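Local coordinates for UDP-glucose:anthocyanidin 3-O-glucosyltransferase (Clitoria ternatea, PDB 4REL), which is a plant glycosyltransferase of the GT-B fold, in which two Rossmann-like domains built on parallel sheets face each other across a cleft, at residues Gly335-Phe340 against Asn355-Ile360; Cys110-Ala115 against Pro130-Trp135; Thr342-Asn347 against Met359-Phe364. All blocks are in the same frame, centred on the assembly; numbering follows the deposited sequence.

Interaction 1: residues Gly335-Phe340 against Asn355-Ile360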
ATOM      1  N   GLY A 335     -13.490  -3.132 -18.088  1.00 18.23           N
ATOM      2  CA  GLY A 335     -12.947  -2.607 -19.327  1.00 19.74           C
ATOM      3  C   GLY A 335     -13.390  -1.189 -19.642  1.00 14.00           C
ATOM      4  O   GLY A 335     -12.739  -0.500 -20.428  1.00 14.52           O
ATOM      5  N   SER A 336     -14.486  -0.749 -19.028  1.00 13.38           N
ATOM      6  CA  SER A 336     -15.004   0.597 -19.267  1.00 13.92           C
ATOM      7  C   SER A 336     -14.171   1.693 -18.609  1.00 15.84           C
ATOM      8  O   SER A 336     -14.254   2.859 -19.004  1.00 14.18           O
ATOM      9  CB  SER A 336     -16.462   0.719 -18.808  1.00 19.62           C
ATOM     10  OG  SER A 336     -17.320  -0.005 -19.674  1.00 23.87           O
ATOM     11  N   VAL A 337     -13.378   1.327 -17.606  1.00 14.59           N
ATOM     12  CA  VAL A 337     -12.576   2.321 -16.881  1.00 12.40           C
ATOM     13  C   VAL A 337     -11.327   2.679 -17.678  1.00 14.89           C
ATOM     14  O   VAL A 337     -10.521   1.802 -18.002  1.00 13.48           O
ATOM     15  CB  VAL A 337     -12.193   1.818 -15.470  1.00 14.18           C
ATOM     16  CG1 VAL A 337     -11.273   2.821 -14.748  1.00 13.19           C
ATOM     17  CG2 VAL A 337     -13.449   1.550 -14.652  1.00 16.81           C
ATOM     18  N   GLY A 338     -11.170   3.968 -17.989  1.00 10.80           N
ATOM     19  CA  GLY A 338     -10.088   4.413 -18.847  1.00  9.61           C
ATOM     20  C   GLY A 338      -8.998   5.160 -18.109  1.00 10.94           C
ATOM     21  O   GLY A 338      -7.893   5.316 -18.620  1.00 11.82           O
ATOM     22  N   VAL A 339      -9.294   5.621 -16.901  1.00  9.58           N
ATOM     23  CA  VAL A 339      -8.275   6.289 -16.096  1.00  8.34           C
ATOM     24  C   VAL A 339      -8.640   6.184 -14.621  1.00 11.83           C
ATOM     25  O   VAL A 339      -9.822   6.180 -14.273  1.00 12.93           O
ATOM     26  CB  VAL A 339      -8.074   7.775 -16.534  1.00  8.36           C
ATOM     27  CG1 VAL A 339      -9.288   8.633 -16.170  1.00  8.87           C
ATOM     28  CG2 VAL A 339      -6.804   8.358 -15.927  1.00  9.84           C
ATOM     29  N   PHE A 340      -7.617   6.074 -13.769  1.00  7.78           N
ATOM     30  CA  PHE A 340      -7.777   5.993 -12.325  1.00  8.47           C
ATOM     31  C   PHE A 340      -7.125   7.252 -11.748  1.00 10.49           C
ATOM     32  O   PHE A 340      -5.926   7.479 -11.924  1.00 11.38           O
ATOM     33  CB  PHE A 340      -7.059   4.747 -11.820  1.00  7.93           C
ATOM     34  CG  PHE A 340      -7.106   4.551 -10.321  1.00 10.29           C
ATOM     35  CD1 PHE A 340      -8.151   5.047  -9.551  1.00  9.76           C
ATOM     36  CD2 PHE A 340      -6.091   3.851  -9.687  1.00 11.70           C
ATOM     37  CE1 PHE A 340      -8.184   4.841  -8.176  1.00 12.43           C
ATOM     38  CE2 PHE A 340      -6.112   3.648  -8.309  1.00 11.56           C
ATOM     39  CZ  PHE A 340      -7.163   4.146  -7.557  1.00 12.96           C
ATOM     40  N   ASN A 355      -4.314  -4.198 -13.833  1.00 10.98           N
ATOM     41  CA  ASN A 355      -5.477  -4.179 -14.712  1.00 13.82           C
ATOM     42  C   ASN A 355      -5.319  -3.323 -15.970  1.00 14.47           C
ATOM     43  O   ASN A 355      -6.264  -3.183 -16.750  1.00 15.70           O
ATOM     44  CB  ASN A 355      -6.720  -3.741 -13.931  1.00 14.55           C
ATOM     45  CG  ASN A 355      -7.239  -4.827 -13.023  1.00 15.87           C
ATOM     46  OD1 ASN A 355      -7.722  -5.859 -13.493  1.00 17.28           O
ATOM     47  ND2 ASN A 355      -7.151  -4.608 -11.715  1.00 13.59           N
ATOM     48  N   GLY A 356      -4.133  -2.754 -16.167  1.00 10.29           N
ATOM     49  CA  GLY A 356      -3.858  -1.933 -17.339  1.00  8.35           C
ATOM     50  C   GLY A 356      -4.558  -0.579 -17.337  1.00 13.40           C
ATOM     51  O   GLY A 356      -4.841  -0.016 -18.392  1.00 11.94           O
ATOM     52  N   VAL A 357      -4.836  -0.038 -16.158  1.00 11.72           N
ATOM     53  CA  VAL A 357      -5.506   1.257 -16.097  1.00 11.17           C
ATOM     54  C   VAL A 357      -4.489   2.358 -15.825  1.00  9.38           C
ATOM     55  O   VAL A 357      -3.803   2.331 -14.798  1.00  9.78           O
ATOM     56  CB  VAL A 357      -6.600   1.285 -15.023  1.00  8.43           C
ATOM     57  CG1 VAL A 357      -7.237   2.681 -14.963  1.00 11.28           C
ATOM     58  CG2 VAL A 357      -7.649   0.241 -15.334  1.00  7.47           C
ATOM     59  N   PRO A 358      -4.383   3.329 -16.745  1.00 10.93           N
ATOM     60  CA  PRO A 358      -3.432   4.431 -16.574  1.00  7.61           C
ATOM     61  C   PRO A 358      -3.907   5.381 -15.478  1.00  9.36           C
ATOM     62  O   PRO A 358      -5.092   5.368 -15.136  1.00  8.20           O
ATOM     63  CB  PRO A 358      -3.443   5.118 -17.943  1.00 10.25           C
ATOM     64  CG  PRO A 358      -4.783   4.801 -18.507  1.00 12.81           C
ATOM     65  CD  PRO A 358      -5.105   3.410 -18.028  1.00 11.91           C
ATOM     66  N   MET A 359      -3.003   6.177 -14.911  1.00  7.78           N
ATOM     67  CA  MET A 359      -3.359   6.958 -13.725  1.00  9.38           C
ATOM     68  C   MET A 359      -3.117   8.455 -13.850  1.00 10.47           C
ATOM     69  O   MET A 359      -2.237   8.889 -14.576  1.00 11.76           O
ATOM     70  CB  MET A 359      -2.597   6.423 -12.510  1.00  9.23           C
ATOM     71  CG  MET A 359      -3.155   5.112 -11.982  1.00  7.70           C
ATOM     72  SD  MET A 359      -2.042   4.257 -10.856  1.00 11.63           S
ATOM     73  CE  MET A 359      -0.893   3.512 -12.020  1.00 10.43           C
ATOM     74  N   ILE A 360      -3.930   9.232 -13.136  1.00 11.18           N
ATOM     75  CA  ILE A 360      -3.661  10.645 -12.886  1.00  8.81           C
ATOM     76  C   ILE A 360      -3.440  10.735 -11.392  1.00  8.03           C
ATOM     77  O   ILE A 360      -4.294  10.304 -10.608  1.00 10.71           O
ATOM     78  CB  ILE A 360      -4.855  11.533 -13.260  1.00 12.31           C
ATOM     79  CG1 ILE A 360      -5.088  11.504 -14.768  1.00 10.13           C
ATOM     80  CG2 ILE A 360      -4.625  12.980 -12.785  1.00 10.28           C
ATOM     81  CD1 ILE A 360      -6.438  12.072 -15.193  1.00 11.27           C
TER
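Phe340 bonds to the chain on both sides of Met359, its amide N giving a hydrogen bond to Pro358 O (3.0 Å) and its carbonyl O accepting one from Ile360 N (2.9 Å). This is one parallel beta bridge, with Phe340 and Met359 side by side on the same face of the sheet. The Ile360 donor is tilted out of the carbonyl plane of Phe340, whose O also receives a CA-H contact from Met359.

Val357 points its CB at the opposite segment. With CG1 anti to its backbone N (chi1 178°), that methyl lies 3.6 Å from Phe340 N and packs on Phe340 CB, while it also meets Val337 CG1 at 4.0 Å. Met359 CG runs alongside Phe340 CB at 3.9 Å; SD then lies 5.4 Å from the centroid of the Phe340 ring and 66° off its normal, an oblique Met-aromatic contact. Away from that ring, Val339 CG2 rests on Ile360 CG1 (3.8 Å), and Pro358 CG abuts Gly338 O at 3.2 Å.

Behind this shell, Gly356 takes positive phi and ends helix 346-354 in a Schellman motif, while Val357 O is bonded to Ser352 OG; both probably help to shape the turn that leads into the strand. The contact closes a beta-alpha-beta unit of the sheet. The Phe340 ring lies nearly parallel to that of Tyr268 and touches helices 328-332 and 346-354, whereas Val339, Pro358 and Ile360 pack on helix 392-403, and strand 266-270 is the other neighbour of strand 337-342.

Interaction 2: residues Cys110-Ala115 against Pro130-Trp135; sequences CIIADA and PWIAFW
Trp131 lays its indole along strand 110-114, its pyrrole edge overlapping two side chains: CD1 lies 3.7 Å from Ile111 CG2, which sits near the ring plane, and NE1 is 3.6 Å from Ala113 CB, which approaches obliquely. CG anti to the backbone N (chi1 -171°) helps to bring the ring back over this partner strand, and NE1 is hydrogen-bonded to Ser120 OG.

On the face shared by Ile112, Ile132, Asp114 and Phe134, the two isoleucines point the same way, with Ile112 CG1 4.1 Å from Ile132 CB, while Ile132 CD1 stretches back to Cys110 SG at 3.6 Å. Where strand 110-114 ends, Ala115 turns its CB into the plane of the Trp135 indole, 3.7 Å from CE3.

Five backbone hydrogen bonds hold the parallel pairing from Ile111 N on Pro130 O, at 3.0 Å and 170°, to Ala115 N on Phe134 O, at 2.9 Å.

The strand ends point toward the pocket of the bound 3,5,7-trihydroxy-2-(4-hydroxyphenyl)-4H-chromen-4-one: Trp135 comes within about 5 Å of it, and Asp114 bonds the pocket residues His17, through OD1, and Phe116 N, through OD2. Helix 119-127, the connection of this beta-alpha-beta unit, covers Ile111, Ala113 and Trp131; helix 18-31 covers Ile112 and Phe134, and strands 6-10 and 208-211 flank the pair.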
ATOM      1  N   CYS A 110       9.611 -18.537  14.400  1.00  6.42           N
ATOM      2  CA  CYS A 110       9.853 -17.579  13.337  1.00  8.38           C
ATOM      3  C   CYS A 110       8.879 -16.417  13.514  1.00 11.82           C
ATOM      4  O   CYS A 110       7.743 -16.622  13.931  1.00  8.27           O
ATOM      5  CB  CYS A 110       9.643 -18.257  11.976  1.00 11.43           C
ATOM      6  SG  CYS A 110       9.986 -17.206  10.551  1.00 16.91           S
ATOM      7  N   ILE A 111       9.326 -15.196  13.230  1.00  7.89           N
ATOM      8  CA  ILE A 111       8.436 -14.045  13.269  1.00  6.16           C
ATOM      9  C   ILE A 111       8.371 -13.408  11.895  1.00  8.91           C
ATOM     10  O   ILE A 111       9.404 -13.218  11.245  1.00 10.43           O
ATOM     11  CB  ILE A 111       8.885 -13.001  14.318  1.00  5.09           C
ATOM     12  CG1 ILE A 111       8.666 -13.577  15.732  1.00  9.79           C
ATOM     13  CG2 ILE A 111       8.096 -11.691  14.164  1.00  7.30           C
ATOM     14  CD1 ILE A 111       9.145 -12.678  16.859  1.00 11.29           C
ATOM     15  N   ILE A 112       7.151 -13.116  11.444  1.00  8.10           N
ATOM     16  CA  ILE A 112       6.944 -12.260  10.279  1.00  6.74           C
ATOM     17  C   ILE A 112       6.299 -10.998  10.799  1.00  7.53           C
ATOM     18  O   ILE A 112       5.310 -11.047  11.524  1.00  7.47           O
ATOM     19  CB  ILE A 112       6.000 -12.882   9.238  1.00  7.47           C
ATOM     20  CG1 ILE A 112       6.566 -14.198   8.717  1.00  9.20           C
ATOM     21  CG2 ILE A 112       5.777 -11.929   8.055  1.00  6.93           C
ATOM     22  CD1 ILE A 112       5.625 -14.913   7.789  1.00  8.48           C
ATOM     23  N   ALA A 113       6.850  -9.855  10.430  1.00  4.58           N
ATOM     24  CA  ALA A 113       6.290  -8.600  10.901  1.00  7.45           C
ATOM     25  C   ALA A 113       6.319  -7.544   9.820  1.00  7.49           C
ATOM     26  O   ALA A 113       7.238  -7.495   8.997  1.00 10.15           O
ATOM     27  CB  ALA A 113       7.045  -8.112  12.128  1.00 11.00           C
ATOM     28  N   ASP A 114       5.298  -6.696   9.826  1.00  6.59           N
ATOM     29  CA  ASP A 114       5.334  -5.495   9.006  1.00  8.31           C
ATOM     30  C   ASP A 114       6.606  -4.752   9.403  1.00 10.77           C
ATOM     31  O   ASP A 114       6.911  -4.650  10.582  1.00  8.69           O
ATOM     32  CB  ASP A 114       4.096  -4.641   9.300  1.00  7.87           C
ATOM     33  CG  ASP A 114       3.978  -3.445   8.373  1.00  8.31           C
ATOM     34  OD1 ASP A 114       3.044  -3.420   7.536  1.00 10.42           O
ATOM     35  OD2 ASP A 114       4.821  -2.530   8.468  1.00  9.44           O
ATOM     36  N   ALA A 115       7.373  -4.277   8.423  1.00  7.58           N
ATOM     37  CA  ALA A 115       8.657  -3.624   8.696  1.00 10.33           C
ATOM     38  C   ALA A 115       8.562  -2.457   9.677  1.00  8.77           C
ATOM     39  O   ALA A 115       9.540  -2.137  10.353  1.00  8.29           O
ATOM     40  CB  ALA A 115       9.312  -3.153   7.379  1.00  7.69           C
ATOM     41  N   PRO A 130      14.395 -16.353  13.560  1.00 10.54           N
ATOM     42  CA  PRO A 130      14.495 -15.434  12.422  1.00 10.44           C
ATOM     43  C   PRO A 130      13.396 -14.376  12.394  1.00 13.46           C
ATOM     44  O   PRO A 130      12.248 -14.633  12.793  1.00 11.43           O
ATOM     45  CB  PRO A 130      14.374 -16.358  11.204  1.00 10.51           C
ATOM     46  CG  PRO A 130      13.838 -17.659  11.723  1.00 16.47           C
ATOM     47  CD  PRO A 130      14.305 -17.763  13.138  1.00 13.08           C
ATOM     48  N   TRP A 131      13.758 -13.189  11.918  1.00 10.01           N
ATOM     49  CA  TRP A 131      12.813 -12.097  11.758  1.00  8.93           C
ATOM     50  C   TRP A 131      12.650 -11.794  10.276  1.00  8.31           C
ATOM     51  O   TRP A 131      13.618 -11.459   9.579  1.00 10.58           O
ATOM     52  CB  TRP A 131      13.323 -10.846  12.480  1.00  8.42           C
ATOM     53  CG  TRP A 131      12.319  -9.719  12.552  1.00  9.10           C
ATOM     54  CD1 TRP A 131      11.141  -9.712  13.234  1.00 10.42           C
ATOM     55  CD2 TRP A 131      12.429  -8.432  11.922  1.00  9.29           C
ATOM     56  NE1 TRP A 131      10.504  -8.499  13.070  1.00  9.66           N
ATOM     57  CE2 TRP A 131      11.280  -7.696  12.273  1.00 10.66           C
ATOM     58  CE3 TRP A 131      13.400  -7.829  11.108  1.00  9.46           C
ATOM     59  CZ2 TRP A 131      11.062  -6.388  11.829  1.00 11.85           C
ATOM     60  CZ3 TRP A 131      13.185  -6.527  10.675  1.00  8.70           C
ATOM     61  CH2 TRP A 131      12.025  -5.823  11.032  1.00  8.38           C
ATOM     62  N   ILE A 132      11.424 -11.929   9.792  1.00  7.90           N
ATOM     63  CA  ILE A 132      11.126 -11.717   8.385  1.00  5.36           C
ATOM     64  C   ILE A 132      10.300 -10.446   8.287  1.00  7.09           C
ATOM     65  O   ILE A 132       9.222 -10.355   8.866  1.00  8.64           O
ATOM     66  CB  ILE A 132      10.342 -12.901   7.802  1.00 10.41           C
ATOM     67  CG1 ILE A 132      11.191 -14.177   7.876  1.00 16.31           C
ATOM     68  CG2 ILE A 132       9.909 -12.604   6.374  1.00  9.74           C
ATOM     69  CD1 ILE A 132      10.463 -15.441   7.448  1.00 15.71           C
ATOM     70  N   ALA A 133      10.823  -9.450   7.578  1.00  6.20           N
ATOM     71  CA  ALA A 133      10.145  -8.162   7.469  1.00  8.27           C
ATOM     72  C   ALA A 133       9.281  -8.113   6.210  1.00  8.57           C
ATOM     73  O   ALA A 133       9.718  -8.522   5.124  1.00 16.45           O
ATOM     74  CB  ALA A 133      11.155  -7.008   7.485  1.00  9.22           C
ATOM     75  N   PHE A 134       8.055  -7.614   6.363  1.00  7.84           N
ATOM     76  CA  PHE A 134       7.100  -7.539   5.257  1.00  7.45           C
ATOM     77  C   PHE A 134       6.961  -6.072   4.852  1.00 11.11           C
ATOM     78  O   PHE A 134       6.835  -5.194   5.716  1.00  9.74           O
ATOM     79  CB  PHE A 134       5.748  -8.116   5.713  1.00  8.40           C
ATOM     80  CG  PHE A 134       4.653  -8.067   4.663  1.00  5.32           C
ATOM     81  CD1 PHE A 134       4.736  -8.841   3.513  1.00  8.48           C
ATOM     82  CD2 PHE A 134       3.522  -7.269   4.856  1.00  8.19           C
ATOM     83  CE1 PHE A 134       3.714  -8.817   2.564  1.00 10.93           C
ATOM     84  CE2 PHE A 134       2.490  -7.239   3.907  1.00  9.56           C
ATOM     85  CZ  PHE A 134       2.596  -8.020   2.754  1.00  9.06           C
ATOM     86  N   TRP A 135       6.977  -5.815   3.545  1.00  5.77           N
ATOM     87  CA  TRP A 135       6.949  -4.450   3.008  1.00  9.36           C
ATOM     88  C   TRP A 135       5.765  -4.239   2.069  1.00  9.69           C
ATOM     89  O   TRP A 135       5.845  -4.564   0.877  1.00 10.29           O
ATOM     90  CB  TRP A 135       8.246  -4.186   2.239  1.00  9.45           C
ATOM     91  CG  TRP A 135       8.425  -2.751   1.842  1.00  7.40           C
ATOM     92  CD1 TRP A 135       8.184  -2.202   0.618  1.00 10.31           C
ATOM     93  CD2 TRP A 135       8.883  -1.685   2.683  1.00  8.55           C
ATOM     94  NE1 TRP A 135       8.463  -0.852   0.645  1.00  8.72           N
ATOM     95  CE2 TRP A 135       8.902  -0.519   1.900  1.00  8.50           C
ATOM     96  CE3 TRP A 135       9.289  -1.614   4.019  1.00 12.82           C
ATOM     97  CZ2 TRP A 135       9.309   0.719   2.414  1.00 11.36           C
ATOM     98  CZ3 TRP A 135       9.685  -0.392   4.530  1.00 12.40           C
ATOM     99  CH2 TRP A 135       9.692   0.763   3.725  1.00 11.52           C
TER

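Interaction 3: residues Thr342-Asn347 against Met359-Phe364; sequences THCGAN and MICRPF
Thr342 forms a parallel bridge with Cys361, its N bonded to Ile360 O at 2.9 Å and its O accepting from Arg362 N at 3.0 Å in a nearly straight bond (172°). Beyond it the pairing loosens to CA-H contacts, from His343 CA to Arg362 O and from Pro363 CA to His343 O. The chain leaves the sheet in an ST turn: Thr342 OG1 accepts from Cys344 N (2.9 Å), Cys344 takes positive phi, and Gly345 is the N-cap of helix 346-354.

With OG1 spent on that turn, Thr342 offers its methyl to the neighbouring strand, CG2 lying 4.0 Å from Met359 CG. Cys344 SG presses on Cys361, at 3.4 Å from both CB and SG; the two sulfurs touch closely but are too far apart for a disulfide. His343 CB meets the Phe364 ring at its edge, 3.9 Å from CD2, whereas its imidazole, with CG between the backbone N and carbonyl carbon (chi1 64°), has Gly345 N over one face. Arg362 folds across Phe364, CD above the ring face and the guanidinium over CE1. Its NH1 bonds Pro363 O at 2.7 Å, and NH2 forms a salt bridge with Glu281, which together fix the group's rotation.

Both segments belong to the PSPG box of plant glycosyltransferases, here at the C-terminal ends of the strands. Helix 368-378 touches His343, Met359 and Pro363, helix 392-403 covers Ile360, and strand 382-384 pairs with the other edge of strand 359-361.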
ATOM      1  N   THR A 342      -6.007   9.053  -8.567  1.00 10.59           N
ATOM      2  CA  THR A 342      -5.625   8.375  -7.336  1.00 10.30           C
ATOM      3  C   THR A 342      -4.615   9.160  -6.505  1.00 13.87           C
ATOM      4  O   THR A 342      -3.834   9.959  -7.033  1.00 11.39           O
ATOM      5  CB  THR A 342      -5.029   6.987  -7.656  1.00 14.62           C
ATOM      6  OG1 THR A 342      -4.598   6.351  -6.446  1.00 14.94           O
ATOM      7  CG2 THR A 342      -3.836   7.107  -8.597  1.00 12.75           C
ATOM      8  N   HIS A 343      -4.630   8.906  -5.202  1.00 17.63           N
ATOM      9  CA  HIS A 343      -3.633   9.455  -4.287  1.00 15.19           C
ATOM     10  C   HIS A 343      -2.334   8.629  -4.312  1.00 18.09           C
ATOM     11  O   HIS A 343      -1.344   9.002  -3.681  1.00 14.89           O
ATOM     12  CB  HIS A 343      -4.196   9.455  -2.868  1.00 14.67           C
ATOM     13  CG  HIS A 343      -4.460   8.083  -2.337  1.00 15.48           C
ATOM     14  ND1 HIS A 343      -5.336   7.206  -2.942  1.00 20.40           N
ATOM     15  CD2 HIS A 343      -3.953   7.428  -1.267  1.00 23.84           C
ATOM     16  CE1 HIS A 343      -5.360   6.072  -2.265  1.00 23.80           C
ATOM     17  NE2 HIS A 343      -4.528   6.180  -1.244  1.00 27.55           N
ATOM     18  N   CYS A 344      -2.354   7.509  -5.034  1.00 14.63           N
ATOM     19  CA  CYS A 344      -1.201   6.610  -5.178  1.00 14.71           C
ATOM     20  C   CYS A 344      -0.850   5.804  -3.936  1.00 17.17           C
ATOM     21  O   CYS A 344       0.334   5.555  -3.675  1.00 17.23           O
ATOM     22  CB  CYS A 344       0.052   7.344  -5.668  1.00 17.16           C
ATOM     23  SG  CYS A 344      -0.210   8.280  -7.186  1.00 19.59           S
ATOM     24  N   GLY A 345      -1.862   5.390  -3.178  1.00 14.46           N
ATOM     25  CA  GLY A 345      -1.651   4.393  -2.138  1.00 18.25           C
ATOM     26  C   GLY A 345      -1.156   3.104  -2.783  1.00 23.11           C
ATOM     27  O   GLY A 345      -1.514   2.798  -3.921  1.00 18.42           O
ATOM     28  N   ALA A 346      -0.331   2.343  -2.066  1.00 16.74           N
ATOM     29  CA  ALA A 346       0.309   1.166  -2.657  1.00 18.61           C
ATOM     30  C   ALA A 346      -0.660   0.118  -3.230  1.00 14.19           C
ATOM     31  O   ALA A 346      -0.435  -0.380  -4.337  1.00 13.16           O
ATOM     32  CB  ALA A 346       1.284   0.522  -1.664  1.00 14.07           C
ATOM     33  N   ASN A 347      -1.706  -0.252  -2.490  1.00 13.75           N
ATOM     34  CA  ASN A 347      -2.631  -1.264  -3.002  1.00 18.56           C
ATOM     35  C   ASN A 347      -3.433  -0.778  -4.209  1.00 15.24           C
ATOM     36  O   ASN A 347      -3.674  -1.547  -5.145  1.00 17.21           O
ATOM     37  CB  ASN A 347      -3.578  -1.797  -1.923  1.00 21.23           C
ATOM     38  CG  ASN A 347      -4.568  -2.822  -2.475  1.00 27.23           C
ATOM     39  OD1 ASN A 347      -4.228  -3.998  -2.665  1.00 30.37           O
ATOM     40  ND2 ASN A 347      -5.797  -2.378  -2.740  1.00 27.06           N
ATOM     41  N   MET A 359      -3.003   6.177 -14.911  1.00  7.78           N
ATOM     42  CA  MET A 359      -3.359   6.958 -13.725  1.00  9.38           C
ATOM     43  C   MET A 359      -3.117   8.455 -13.850  1.00 10.47           C
ATOM     44  O   MET A 359      -2.237   8.889 -14.576  1.00 11.76           O
ATOM     45  CB  MET A 359      -2.597   6.423 -12.510  1.00  9.23           C
ATOM     46  CG  MET A 359      -3.155   5.112 -11.982  1.00  7.70           C
ATOM     47  SD  MET A 359      -2.042   4.257 -10.856  1.00 11.63           S
ATOM     48  CE  MET A 359      -0.893   3.512 -12.020  1.00 10.43           C
ATOM     49  N   ILE A 360      -3.930   9.232 -13.136  1.00 11.18           N
ATOM     50  CA  ILE A 360      -3.661  10.645 -12.886  1.00  8.81           C
ATOM     51  C   ILE A 360      -3.440  10.735 -11.392  1.00  8.03           C
ATOM     52  O   ILE A 360      -4.294  10.304 -10.608  1.00 10.71           O
ATOM     53  CB  ILE A 360      -4.855  11.533 -13.260  1.00 12.31           C
ATOM     54  CG1 ILE A 360      -5.088  11.504 -14.768  1.00 10.13           C
ATOM     55  CG2 ILE A 360      -4.625  12.980 -12.785  1.00 10.28           C
ATOM     56  CD1 ILE A 360      -6.438  12.072 -15.193  1.00 11.27           C
ATOM     57  N   CYS A 361      -2.294  11.282 -10.995  1.00 10.54           N
ATOM     58  CA  CYS A 361      -1.799  11.134  -9.629  1.00  9.34           C
ATOM     59  C   CYS A 361      -1.778  12.452  -8.882  1.00 10.10           C
ATOM     60  O   CYS A 361      -1.300  13.456  -9.398  1.00 11.47           O
ATOM     61  CB  CYS A 361      -0.366  10.602  -9.650  1.00 13.40           C
ATOM     62  SG  CYS A 361      -0.167   9.017 -10.508  1.00 15.78           S
ATOM     63  N   ARG A 362      -2.293  12.438  -7.660  1.00 11.14           N
ATOM     64  CA  ARG A 362      -2.122  13.560  -6.749  1.00  9.11           C
ATOM     65  C   ARG A 362      -1.690  12.981  -5.410  1.00 13.70           C
ATOM     66  O   ARG A 362      -2.526  12.701  -4.552  1.00 13.62           O
ATOM     67  CB  ARG A 362      -3.435  14.343  -6.604  1.00  9.79           C
ATOM     68  CG  ARG A 362      -3.287  15.803  -6.137  1.00 14.71           C
ATOM     69  CD  ARG A 362      -2.621  15.888  -4.767  1.00 18.34           C
ATOM     70  NE  ARG A 362      -2.905  17.109  -4.019  1.00 16.67           N
ATOM     71  CZ  ARG A 362      -2.193  17.510  -2.970  1.00 19.04           C
ATOM     72  NH1 ARG A 362      -1.156  16.789  -2.554  1.00 17.92           N
ATOM     73  NH2 ARG A 362      -2.520  18.628  -2.333  1.00 19.15           N
ATOM     74  N   PRO A 363      -0.376  12.818  -5.217  1.00 10.50           N
ATOM     75  CA  PRO A 363       0.106  12.232  -3.958  1.00 11.74           C
ATOM     76  C   PRO A 363      -0.083  13.206  -2.790  1.00 17.33           C
ATOM     77  O   PRO A 363       0.148  14.410  -2.953  1.00 17.72           O
ATOM     78  CB  PRO A 363       1.595  11.967  -4.237  1.00 10.66           C
ATOM     79  CG  PRO A 363       1.967  12.911  -5.352  1.00 13.99           C
ATOM     80  CD  PRO A 363       0.712  13.170  -6.149  1.00 12.58           C
ATOM     81  N   PHE A 364      -0.499  12.691  -1.635  1.00 12.56           N
ATOM     82  CA  PHE A 364      -0.815  13.540  -0.495  1.00 17.80           C
ATOM     83  C   PHE A 364       0.130  13.334   0.681  1.00 20.32           C
ATOM     84  O   PHE A 364       0.430  14.272   1.413  1.00 26.13           O
ATOM     85  CB  PHE A 364      -2.252  13.277  -0.012  1.00 16.42           C
ATOM     86  CG  PHE A 364      -3.323  13.919  -0.869  1.00 20.27           C
ATOM     87  CD1 PHE A 364      -3.624  15.267  -0.735  1.00 24.66           C
ATOM     88  CD2 PHE A 364      -4.040  13.168  -1.792  1.00 21.36           C
ATOM     89  CE1 PHE A 364      -4.613  15.861  -1.514  1.00 20.14           C
ATOM     90  CE2 PHE A 364      -5.028  13.756  -2.576  1.00 21.86           C
ATOM     91  CZ  PHE A 364      -5.310  15.102  -2.435  1.00 24.93           C
TER

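Interactions 1 and 3 are successive halves of one strand pairing, 337-342 beside 359-361, and share Met359 and Ile360. Interaction 1, at the start of the strands, is wholly buried and mostly apolar; interaction 3, about 13 Å further on between centres, is only partly buried and brings in a close pair of cysteine sulfurs, with polar His343 and Arg362 side chains at its margin, as the chains leave the sheet. Interaction 2 is the corresponding beta-alpha-beta pairing in the other, seven-stranded sheet, again buried but with a longer register of five backbone bonds. It lies about 33 Å from interaction 1 between centres, across the middle of the chain, yet approaches interaction 3 to about 7 Å at the nearest atoms.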